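Local coordinates for protein N-acetylglucosamine-6-phosphate deacetylase (Mycobacterium smegmatis, PDB 6FV4) that probably removes the acetyl group from N-acetylglucosamine-6-phosphate in a metal-dependent hydrolysis, as a member of the NagA family of amidohydrolases, at residues Val24-Thr28 and Glu29-Pro33; Arg125-Ala129 and Gly130-Gly134; Ala191-Asn195 and Ala196-Ala200; Gly223-Leu226 and Phe227-Arg231. The protein carries 1 engineered substitution. One frame throughout, in Å; residues are numbered along the deposited sequence.

The four contacts follow one another from the N terminus; none nests in or crosses another, and each closes where the chain reverses or leaves a regular element. Contact 1 turns strand 23-25 back into strand 30-31, a hairpin. Contacts 2 and 3 are helix ends of one kind: at 125-134 helix 113-129 hands over to strand 134-138, and at 191-200 helix 186-195 hands over to strand 199-202. Contact 4, after strand 222-223, carries the loop with a cadmium ligand. Contact 1 stands apart, its centre about 30 Å or more from the others, whereas the nearest atoms of contacts 3 and 4 are about 6 Å apart.

Contact 1 (Val24-Thr28 and Glu29-Pro33); sequences VLTGT and ELLRP
Val24 and Leu31 form an antiparallel hydrogen-bonded pair, with Val24 N to Leu31 O and Leu31 N to Val24 O both 2.8 Å and close to straight, and the next pair, Leu25 with Leu30, is non-hydrogen-bonded. A third backbone bond, Thr26 N to Glu29 O at 3.0 Å, closes the turn. The same oxygen also receives a CA-H...O contact from Leu25.

Leu25 and Leu30 run side by side on one face, their branches meeting at Leu25 CD2 and Leu30 CD1, 3.8 Å apart. On the other face Leu31 CD1 meets the methyl Thr26 CG2 at 3.8 Å, the two side chains nearly perpendicular. The hydroxyl of Thr26 serves the turn itself: with chi1 at 74°, OG1 sits between its own backbone N and carbonyl carbon, and Thr26 OG1 accepts Glu29 N at 3.2 Å and, more weakly, Thr28 N. Gly27 takes positive phi, 113°, where the chain bends round the turn. Its N-H is met by a water at 2.7 Å from Gly27 N, which also reaches Glu29 O weakly.

The hairpin is wedged between two elements. Leu25 packs on Leu343, Ser344 and Val347 of helix 339-357, while Thr26 and Leu31 rest on Val46 of strand 42-48; on the side of Arg32, a salt bridge to Asp340 reaches the same helix, and strand 23-25 also pairs in parallel with strand 63-76.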
loop_
_atom_site.group_PDB
_atom_site.type_symbol
_atom_site.label_atom_id
_atom_site.label_comp_id
_atom_site.label_asym_id
_atom_site.label_seq_id
_atom_site.Cartn_x
_atom_site.Cartn_y
_atom_site.Cartn_z
ATOM N N VAL B 24 -24.576 17.151 -8.799
ATOM C CA VAL B 24 -25.102 16.401 -7.661
ATOM C C VAL B 24 -24.408 15.046 -7.614
ATOM O O VAL B 24 -24.534 14.241 -8.548
ATOM C CB VAL B 24 -26.626 16.228 -7.728
ATOM C CG1 VAL B 24 -27.098 15.373 -6.569
ATOM C CG2 VAL B 24 -27.319 17.587 -7.703
ATOM N N LEU B 25 -23.672 14.800 -6.536
ATOM C CA LEU B 25 -23.076 13.501 -6.273
ATOM C C LEU B 25 -23.989 12.746 -5.316
ATOM O O LEU B 25 -24.332 13.257 -4.246
ATOM C CB LEU B 25 -21.662 13.652 -5.710
ATOM C CG LEU B 25 -20.693 13.970 -6.856
ATOM C CD1 LEU B 25 -20.324 15.431 -6.841
ATOM C CD2 LEU B 25 -19.458 13.106 -6.784
ATOM N N THR B 26 -24.423 11.558 -5.729
ATOM C CA THR B 26 -25.395 10.795 -4.962
ATOM C C THR B 26 -24.749 9.762 -4.061
ATOM O O THR B 26 -25.425 9.208 -3.188
ATOM C CB THR B 26 -26.378 10.082 -5.908
ATOM O OG1 THR B 26 -25.718 8.972 -6.526
ATOM C CG2 THR B 26 -26.855 11.031 -6.993
ATOM N N GLY B 27 -23.464 9.489 -4.243
ATOM C CA GLY B 27 -22.792 8.387 -3.597
ATOM C C GLY B 27 -22.356 7.316 -4.573
ATOM O O GLY B 27 -21.365 6.621 -4.317
ATOM N N THR B 28 -23.070 7.178 -5.695
ATOM C CA THR B 28 -22.682 6.251 -6.752
ATOM C C THR B 28 -22.556 6.936 -8.111
ATOM O O THR B 28 -21.805 6.467 -8.973
ATOM C CB THR B 28 -23.693 5.110 -6.868
ATOM O OG1 THR B 28 -25.003 5.657 -7.069
ATOM C CG2 THR B 28 -23.685 4.259 -5.611
ATOM N N GLU B 29 -23.301 8.021 -8.330
ATOM C CA GLU B 29 -23.322 8.713 -9.612
ATOM C C GLU B 29 -22.958 10.177 -9.426
ATOM O O GLU B 29 -23.185 10.767 -8.366
ATOM C CB GLU B 29 -24.706 8.656 -10.302
ATOM C CG GLU B 29 -25.371 7.296 -10.372
ATOM C CD GLU B 29 -26.894 7.401 -10.532
ATOM O OE1 GLU B 29 -27.574 7.874 -9.580
ATOM O OE2 GLU B 29 -27.409 7.019 -11.607
ATOM N N LEU B 30 -22.406 10.766 -10.480
ATOM C CA LEU B 30 -22.193 12.205 -10.562
ATOM C C LEU B 30 -23.154 12.746 -11.613
ATOM O O LEU B 30 -23.021 12.433 -12.803
ATOM C CB LEU B 30 -20.744 12.522 -10.918
ATOM C CG LEU B 30 -20.359 14.003 -10.931
ATOM C CD1 LEU B 30 -18.963 14.174 -10.369
ATOM C CD2 LEU B 30 -20.451 14.603 -12.334
ATOM N N LEU B 31 -24.101 13.567 -11.184
ATOM C CA LEU B 31 -25.126 14.123 -12.061
ATOM C C LEU B 31 -24.796 15.569 -12.388
ATOM O O LEU B 31 -24.548 16.376 -11.485
ATOM C CB LEU B 31 -26.504 14.038 -11.412
ATOM C CG LEU B 31 -26.787 12.657 -10.834
ATOM C CD1 LEU B 31 -28.109 12.682 -10.128
ATOM C CD2 LEU B 31 -26.762 11.612 -11.969
ATOM N N ARG B 32 -24.800 15.893 -13.680
ATOM C CA ARG B 32 -24.449 17.222 -14.151
ATOM C C ARG B 32 -25.326 17.595 -15.343
ATOM O O ARG B 32 -25.157 17.036 -16.432
ATOM C CB ARG B 32 -22.969 17.265 -14.524
ATOM C CG ARG B 32 -22.361 18.651 -14.520
ATOM C CD ARG B 32 -20.852 18.589 -14.721
ATOM N NE ARG B 32 -20.117 18.588 -13.457
ATOM C CZ ARG B 32 -18.982 17.926 -13.260
ATOM N NH1 ARG B 32 -18.454 17.206 -14.241
ATOM N NH2 ARG B 32 -18.367 17.987 -12.086
ATOM N N PRO B 33 -26.307 18.491 -15.171
ATOM C CA PRO B 33 -26.718 19.024 -13.866
ATOM C C PRO B 33 -27.589 18.021 -13.129
ATOM O O PRO B 33 -27.950 16.992 -13.689
ATOM C CB PRO B 33 -27.500 20.289 -14.227
ATOM C CG PRO B 33 -28.039 20.021 -15.589
ATOM C CD PRO B 33 -27.055 19.104 -16.284
HETATM O O HOH W 1 -21.330 10.111 -5.695
#

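Contact 2 (Arg125-Ala129 and Gly130-Gly134); sequences RQVRA and GLIDG
Val127 and Ile132 meet across a helix C-terminus: this is a Schellman motif, closing helix 113-129 and turning the chain toward strand 134-138. The evidence is Gly130, which has left helical angles for a positive phi of 93°, together with bonds back into the last turn. Leu131 N donates to Gln126 O at 3.1 Å, and Gly130 N reaches Val127 O at 3.0 Å from well above the carbonyl plane, with a further weak bond to Gln126 O.

Across this turn the apolar side chains close the gap between helix and loop. Val127 CG2 lies 3.8 Å from Ile132 CD1, and the two side chains cross at about a right angle. Ile132 holds CG1 between its own N and carbonyl carbon (chi1 45°), which brings that branch back over the helix, where it also approaches Val127 N. Nearby, Val127 CA points its hydrogen at Ile132 O, 3.4 Å away. On another side of the turn the methyl Ala129 CB touches Leu131 CD1 at 3.7 Å.

Outside, Ile132 packs on Val93 and Leu131 on Thr89, both of helix 86-98, and the amide end of Gln126 is held by Thr89 and Asp86. The turn satisfies two helix-end carbonyls with its own N-H groups, Gln126 O and Val127 O; a water 2.8 Å from Val127 O may add to this, with Ile132 O as a competing acceptor. Gly134 N, in contrast, is buried with no partner in the model, which probably carries a small energetic cost.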
loop_
_atom_site.group_PDB
_atom_site.type_symbol
_atom_site.label_atom_id
_atom_site.label_comp_id
_atom_site.label_asym_id
_atom_site.label_seq_id
_atom_site.Cartn_x
_atom_site.Cartn_y
_atom_site.Cartn_z
ATOM N N ARG B 125 -28.543 8.707 26.022
ATOM C CA ARG B 125 -29.726 9.565 26.017
ATOM C C ARG B 125 -29.676 10.562 24.861
ATOM O O ARG B 125 -30.706 10.879 24.245
ATOM C CB ARG B 125 -29.845 10.284 27.365
ATOM C CG ARG B 125 -31.016 11.249 27.443
ATOM C CD ARG B 125 -31.152 11.869 28.845
ATOM N NE ARG B 125 -31.868 13.134 28.737
ATOM C CZ ARG B 125 -31.264 14.308 28.601
ATOM N NH1 ARG B 125 -29.937 14.366 28.593
ATOM N NH2 ARG B 125 -31.982 15.422 28.483
ATOM N N GLN B 126 -28.490 11.063 24.538
ATOM C CA GLN B 126 -28.398 11.960 23.389
ATOM C C GLN B 126 -28.473 11.219 22.058
ATOM O O GLN B 126 -28.931 11.798 21.067
ATOM C CB GLN B 126 -27.131 12.797 23.494
ATOM C CG GLN B 126 -27.317 13.952 24.477
ATOM C CD GLN B 126 -26.082 14.221 25.266
ATOM O OE1 GLN B 126 -25.011 13.716 24.941
ATOM N NE2 GLN B 126 -26.206 15.033 26.307
ATOM N N VAL B 127 -28.057 9.954 22.001
ATOM C CA VAL B 127 -28.394 9.125 20.840
ATOM C C VAL B 127 -29.911 9.045 20.665
ATOM O O VAL B 127 -30.448 9.283 19.572
ATOM C CB VAL B 127 -27.771 7.723 20.975
ATOM C CG1 VAL B 127 -28.097 6.874 19.729
ATOM C CG2 VAL B 127 -26.251 7.823 21.146
ATOM N N ARG B 128 -30.630 8.705 21.747
ATOM C CA ARG B 128 -32.086 8.592 21.667
ATOM C C ARG B 128 -32.733 9.926 21.325
ATOM O O ARG B 128 -33.742 9.958 20.612
ATOM C CB ARG B 128 -32.648 8.023 22.978
ATOM C CG ARG B 128 -32.423 6.521 23.112
ATOM C CD ARG B 128 -33.085 5.919 24.353
ATOM N NE ARG B 128 -32.461 6.371 25.591
ATOM C CZ ARG B 128 -31.429 5.776 26.178
ATOM N NH1 ARG B 128 -30.870 4.703 25.628
ATOM N NH2 ARG B 128 -30.942 6.273 27.305
ATOM N N ALA B 129 -32.148 11.038 21.778
ATOM C CA ALA B 129 -32.662 12.353 21.409
ATOM C C ALA B 129 -32.329 12.746 19.970
ATOM O O ALA B 129 -32.926 13.691 19.451
ATOM C CB ALA B 129 -32.115 13.424 22.357
ATOM N N GLY B 130 -31.399 12.068 19.313
ATOM C CA GLY B 130 -31.109 12.403 17.931
ATOM C C GLY B 130 -29.985 13.392 17.707
ATOM O O GLY B 130 -29.766 13.806 16.558
ATOM N N LEU B 131 -29.256 13.776 18.756
ATOM C CA LEU B 131 -28.123 14.681 18.577
ATOM C C LEU B 131 -26.941 13.965 17.943
ATOM O O LEU B 131 -26.257 14.525 17.075
ATOM C CB LEU B 131 -27.711 15.289 19.917
ATOM C CG LEU B 131 -28.557 16.455 20.426
ATOM C CD1 LEU B 131 -29.707 15.978 21.325
ATOM C CD2 LEU B 131 -27.681 17.454 21.170
ATOM N N ILE B 132 -26.671 12.738 18.388
ATOM C CA ILE B 132 -25.606 11.897 17.868
ATOM C C ILE B 132 -26.224 10.573 17.461
ATOM O O ILE B 132 -27.335 10.236 17.856
ATOM C CB ILE B 132 -24.477 11.680 18.889
ATOM C CG1 ILE B 132 -25.061 11.372 20.263
ATOM C CG2 ILE B 132 -23.619 12.931 18.996
ATOM C CD1 ILE B 132 -24.020 10.895 21.247
ATOM N N ASP B 133 -25.491 9.810 16.663
ATOM C CA ASP B 133 -26.053 8.608 16.074
ATOM C C ASP B 133 -25.500 7.323 16.675
ATOM O O ASP B 133 -25.946 6.230 16.302
ATOM C CB ASP B 133 -25.827 8.650 14.560
ATOM C CG ASP B 133 -26.443 9.891 13.927
ATOM O OD1 ASP B 133 -27.609 9.800 13.478
ATOM O OD2 ASP B 133 -25.781 10.966 13.907
ATOM N N GLY B 134 -24.574 7.420 17.617
ATOM C CA GLY B 134 -23.949 6.234 18.156
ATOM C C GLY B 134 -22.831 6.655 19.072
ATOM O O GLY B 134 -22.525 7.842 19.202
HETATM O O HOH W 2 -29.975 9.053 16.799
#

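Contact 3 (Ala191-Asn195 and Ala196-Ala200); sequences AQLVN and AGVVA
Gln192 opens the exchange through its carbonyl, which accepts the N-H of Ala196: Gln192 O to Ala196 N is 3.2 Å, the last ordinary i to i+4 bond of the helix. Its side chain is extended, and NE2 is bonded to Pro160 O. Leu193 comes next. Leu193 O takes Val198 N at 2.9 Å and Ala196 N only weakly. CG of Leu193 stands beside its backbone N (chi1 -67°), with CD2 4.3 Å from Val198 CG1 and CD1 4.5 Å from Ala200 CB, loose apolar contacts across the turn.

Val198 N to Leu193 O and Gly197 N to Val194 O, with Gly197 at a phi of 77°, make a Schellman motif. It lies in the beta-alpha-beta unit of strand 174-179, helix 186-195 and strand 199-202, and it delivers the chain from the helix to the last of these strands. Leu193 and Val198 also meet Val177 of strand 174-179, and Val198 touches Leu167 of helix 160-170.

Val194 follows with a bond between residues three apart: Gly197 N sits 2.9 Å from Val194 O, 67° out of the carbonyl plane rather than on a lone pair. At Asn195 the helix ends, with Asn195 N still bonded to Ala191 O at 3.1 Å.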
loop_
_atom_site.group_PDB
_atom_site.type_symbol
_atom_site.label_atom_id
_atom_site.label_comp_id
_atom_site.label_asym_id
_atom_site.label_seq_id
_atom_site.Cartn_x
_atom_site.Cartn_y
_atom_site.Cartn_z
ATOM N N ALA B 191 -15.090 -11.225 19.716
ATOM C CA ALA B 191 -16.218 -12.106 19.441
ATOM C C ALA B 191 -17.450 -11.658 20.216
ATOM O O ALA B 191 -18.572 -11.698 19.698
ATOM C CB ALA B 191 -15.862 -13.553 19.787
ATOM N N GLN B 192 -17.246 -11.196 21.449
ATOM C CA GLN B 192 -18.357 -10.734 22.281
ATOM C C GLN B 192 -19.012 -9.498 21.678
ATOM O O GLN B 192 -20.245 -9.390 21.640
ATOM C CB GLN B 192 -17.846 -10.439 23.693
ATOM C CG GLN B 192 -18.921 -10.368 24.773
ATOM C CD GLN B 192 -18.379 -9.800 26.073
ATOM O OE1 GLN B 192 -17.164 -9.645 26.240
ATOM N NE2 GLN B 192 -19.277 -9.469 26.995
ATOM N N LEU B 193 -18.197 -8.565 21.175
ATOM C CA LEU B 193 -18.732 -7.337 20.596
ATOM C C LEU B 193 -19.544 -7.617 19.343
ATOM O O LEU B 193 -20.635 -7.067 19.172
ATOM C CB LEU B 193 -17.585 -6.368 20.303
ATOM C CG LEU B 193 -16.951 -5.888 21.602
ATOM C CD1 LEU B 193 -15.534 -5.377 21.346
ATOM C CD2 LEU B 193 -17.821 -4.827 22.271
ATOM N N VAL B 194 -19.029 -8.468 18.450
ATOM C CA VAL B 194 -19.725 -8.747 17.195
ATOM C C VAL B 194 -21.054 -9.443 17.459
ATOM O O VAL B 194 -22.065 -9.148 16.811
ATOM C CB VAL B 194 -18.825 -9.577 16.261
ATOM C CG1 VAL B 194 -19.635 -10.149 15.106
ATOM C CG2 VAL B 194 -17.693 -8.726 15.757
ATOM N N ASN B 195 -21.078 -10.361 18.424
ATOM C CA ASN B 195 -22.321 -11.054 18.749
ATOM C C ASN B 195 -23.368 -10.095 19.302
ATOM O O ASN B 195 -24.562 -10.300 19.084
ATOM C CB ASN B 195 -22.056 -12.183 19.742
ATOM C CG ASN B 195 -21.293 -13.334 19.117
ATOM O OD1 ASN B 195 -21.302 -13.514 17.898
ATOM N ND2 ASN B 195 -20.627 -14.123 19.953
ATOM N N ALA B 196 -22.937 -9.026 19.966
ATOM C CA ALA B 196 -23.834 -7.987 20.446
ATOM C C ALA B 196 -24.177 -6.954 19.383
ATOM O O ALA B 196 -24.855 -5.971 19.699
ATOM C CB ALA B 196 -23.213 -7.288 21.658
ATOM N N GLY B 197 -23.711 -7.135 18.144
ATOM C CA GLY B 197 -23.974 -6.181 17.087
ATOM C C GLY B 197 -23.153 -4.915 17.134
ATOM O O GLY B 197 -23.554 -3.914 16.537
ATOM N N VAL B 198 -22.020 -4.916 17.839
ATOM C CA VAL B 198 -21.114 -3.769 17.881
ATOM C C VAL B 198 -19.936 -4.026 16.943
ATOM O O VAL B 198 -19.459 -5.160 16.832
ATOM C CB VAL B 198 -20.627 -3.515 19.314
ATOM C CG1 VAL B 198 -19.697 -2.310 19.360
ATOM C CG2 VAL B 198 -21.829 -3.355 20.285
ATOM N N VAL B 199 -19.473 -2.976 16.260
ATOM C CA VAL B 199 -18.282 -3.083 15.421
ATOM C C VAL B 199 -17.042 -3.135 16.306
ATOM O O VAL B 199 -16.886 -2.342 17.248
ATOM C CB VAL B 199 -18.200 -1.912 14.429
ATOM C CG1 VAL B 199 -16.913 -1.994 13.619
ATOM C CG2 VAL B 199 -19.411 -1.889 13.484
ATOM N N ALA B 200 -16.156 -4.080 16.020
ATOM C CA ALA B 200 -14.868 -4.158 16.689
ATOM C C ALA B 200 -13.835 -3.489 15.790
ATOM O O ALA B 200 -13.684 -3.871 14.622
ATOM C CB ALA B 200 -14.503 -5.609 16.996
#

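Contact 4 (Gly223-Leu226 and Phe227-Arg231); sequences GTHL and FNAMR. With CD (cadmium ion), chain J.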
loop_
_atom_site.group_PDB
_atom_site.type_symbol
_atom_site.label_atom_id
_atom_site.label_comp_id
_atom_site.label_asym_id
_atom_site.label_seq_id
_atom_site.Cartn_x
_atom_site.Cartn_y
_atom_site.Cartn_z
ATOM N N GLY B 223 -10.192 -0.379 11.129
ATOM C CA GLY B 223 -8.939 0.101 11.684
ATOM C C GLY B 223 -9.095 1.521 12.198
ATOM O O GLY B 223 -9.439 2.428 11.437
ATOM N N THR B 224 -8.892 1.699 13.517
ATOM C CA THR B 224 -8.955 3.024 14.138
ATOM C C THR B 224 -7.730 3.848 13.760
ATOM O O THR B 224 -6.603 3.417 14.009
ATOM C CB THR B 224 -9.027 2.913 15.667
ATOM O OG1 THR B 224 -10.100 2.050 16.037
ATOM C CG2 THR B 224 -9.251 4.268 16.292
ATOM N N HIS B 225 -7.973 5.073 13.266
ATOM C CA HIS B 225 -7.035 5.977 12.597
ATOM C C HIS B 225 -5.695 5.331 12.237
ATOM O O HIS B 225 -4.690 5.496 12.946
ATOM C CB HIS B 225 -6.811 7.268 13.405
ATOM C CG HIS B 225 -6.466 7.051 14.851
ATOM N ND1 HIS B 225 -5.615 6.058 15.280
ATOM C CD2 HIS B 225 -6.836 7.732 15.961
ATOM C CE1 HIS B 225 -5.471 6.133 16.589
ATOM N NE2 HIS B 225 -6.186 7.154 17.022
ATOM N N LEU B 226 -5.714 4.586 11.132
ATOM C CA LEU B 226 -4.557 3.878 10.599
ATOM C C LEU B 226 -3.299 4.729 10.656
ATOM O O LEU B 226 -3.320 5.903 10.288
ATOM C CB LEU B 226 -4.829 3.466 9.148
ATOM C CG LEU B 226 -3.968 2.304 8.666
ATOM C CD1 LEU B 226 -4.488 0.994 9.182
ATOM C CD2 LEU B 226 -3.911 2.270 7.134
ATOM N N PHE B 227 -2.216 4.109 11.138
ATOM C CA PHE B 227 -0.866 4.647 11.306
ATOM C C PHE B 227 -0.710 5.470 12.582
ATOM O O PHE B 227 0.399 5.554 13.125
ATOM C CB PHE B 227 -0.428 5.474 10.086
ATOM C CG PHE B 227 -0.042 4.632 8.894
ATOM C CD1 PHE B 227 1.226 4.056 8.811
ATOM C CD2 PHE B 227 -0.956 4.395 7.874
ATOM C CE1 PHE B 227 1.590 3.274 7.707
ATOM C CE2 PHE B 227 -0.607 3.611 6.775
ATOM C CZ PHE B 227 0.673 3.046 6.690
ATOM N N ASN B 228 -1.782 6.084 13.076
ATOM C CA ASN B 228 -1.692 6.826 14.336
ATOM C C ASN B 228 -1.893 5.886 15.510
ATOM O O ASN B 228 -2.780 5.029 15.483
ATOM C CB ASN B 228 -2.719 7.956 14.401
ATOM C CG ASN B 228 -2.518 8.977 13.319
ATOM O OD1 ASN B 228 -3.421 9.238 12.516
ATOM N ND2 ASN B 228 -1.322 9.550 13.265
ATOM N N ALA B 229 -1.049 6.040 16.539
ATOM C CA ALA B 229 -1.126 5.231 17.763
ATOM C C ALA B 229 -1.029 3.741 17.448
ATOM O O ALA B 229 -1.741 2.912 18.012
ATOM C CB ALA B 229 -2.399 5.536 18.556
ATOM N N MET B 230 -0.124 3.394 16.547
ATOM C CA MET B 230 -0.080 2.054 15.999
ATOM C C MET B 230 1.366 1.734 15.652
ATOM O O MET B 230 2.117 2.626 15.256
ATOM C CB MET B 230 -0.993 1.994 14.768
ATOM C CG MET B 230 -0.982 0.728 13.969
ATOM S SD MET B 230 -2.203 0.918 12.646
ATOM C CE MET B 230 -3.724 0.911 13.605
ATOM N N ARG B 231 1.752 0.480 15.837
ATOM C CA ARG B 231 3.087 0.044 15.454
ATOM C C ARG B 231 3.312 0.295 13.960
ATOM O O ARG B 231 2.405 0.075 13.153
ATOM C CB ARG B 231 3.250 -1.439 15.783
ATOM C CG ARG B 231 4.538 -2.063 15.313
ATOM C CD ARG B 231 4.497 -3.566 15.500
ATOM N NE ARG B 231 4.538 -3.938 16.906
ATOM C CZ ARG B 231 5.431 -4.773 17.431
ATOM N NH1 ARG B 231 6.359 -5.327 16.660
ATOM N NH2 ARG B 231 5.390 -5.053 18.726
HETATM CD CD CD J . -6.788 7.866 19.296
HETATM O O HOH W 3 -5.111 8.210 10.499
HETATM O O HOH W 4 -4.589 9.229 19.138
#
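His225 and Asn228 meet at the heart of a metal-binding loop, with the cadmium ion held by His225 NE2 at 2.5 Å. Glu138, His150 and His204 also bind the metal, as does a water 2.6 Å from the cadmium. The ring is packed in from both faces: Asn228 CB lies over one, 3.9 Å from the ring centroid and 25° off its normal, a CH-pi contact, and Thr224 CG2 covers the opposite face. The Asn228 amide is turned 84° from the ring plane, and Ala229 CB comes up obliquely at 3.7 Å from His225 CE1.

The next shell is a type II beta turn from His225 to Asn228, closed by Asn228 N to His225 O at 3.0 Å. With chi1 at 50°, the His225 ring lies between its own N and carbonyl carbon and is thereby folded over Asn228. A water spans the turn, giving bonds to Leu226 O and, at 2.8 Å, to Asn228 OD1, while Asn228 ND2 goes to His260 O. Leu226 and Phe227 lie side by side, with Leu226 CD2 3.6 Å from Phe227 CE2, and Met230 SD receives a weak bond from Phe227 N.

Farther out, Leu226 and Phe227 pack on Ile269 of helix 263-273, and Arg235 of the second subunit touches Phe227 and Asn228. Asn228 and Ala229 are predicted substrate-binding residues, so the turn and the residue after it probably also present part of the substrate pocket. Packed on both faces and bonded at NE2, the imidazole is probably limited in its rotation.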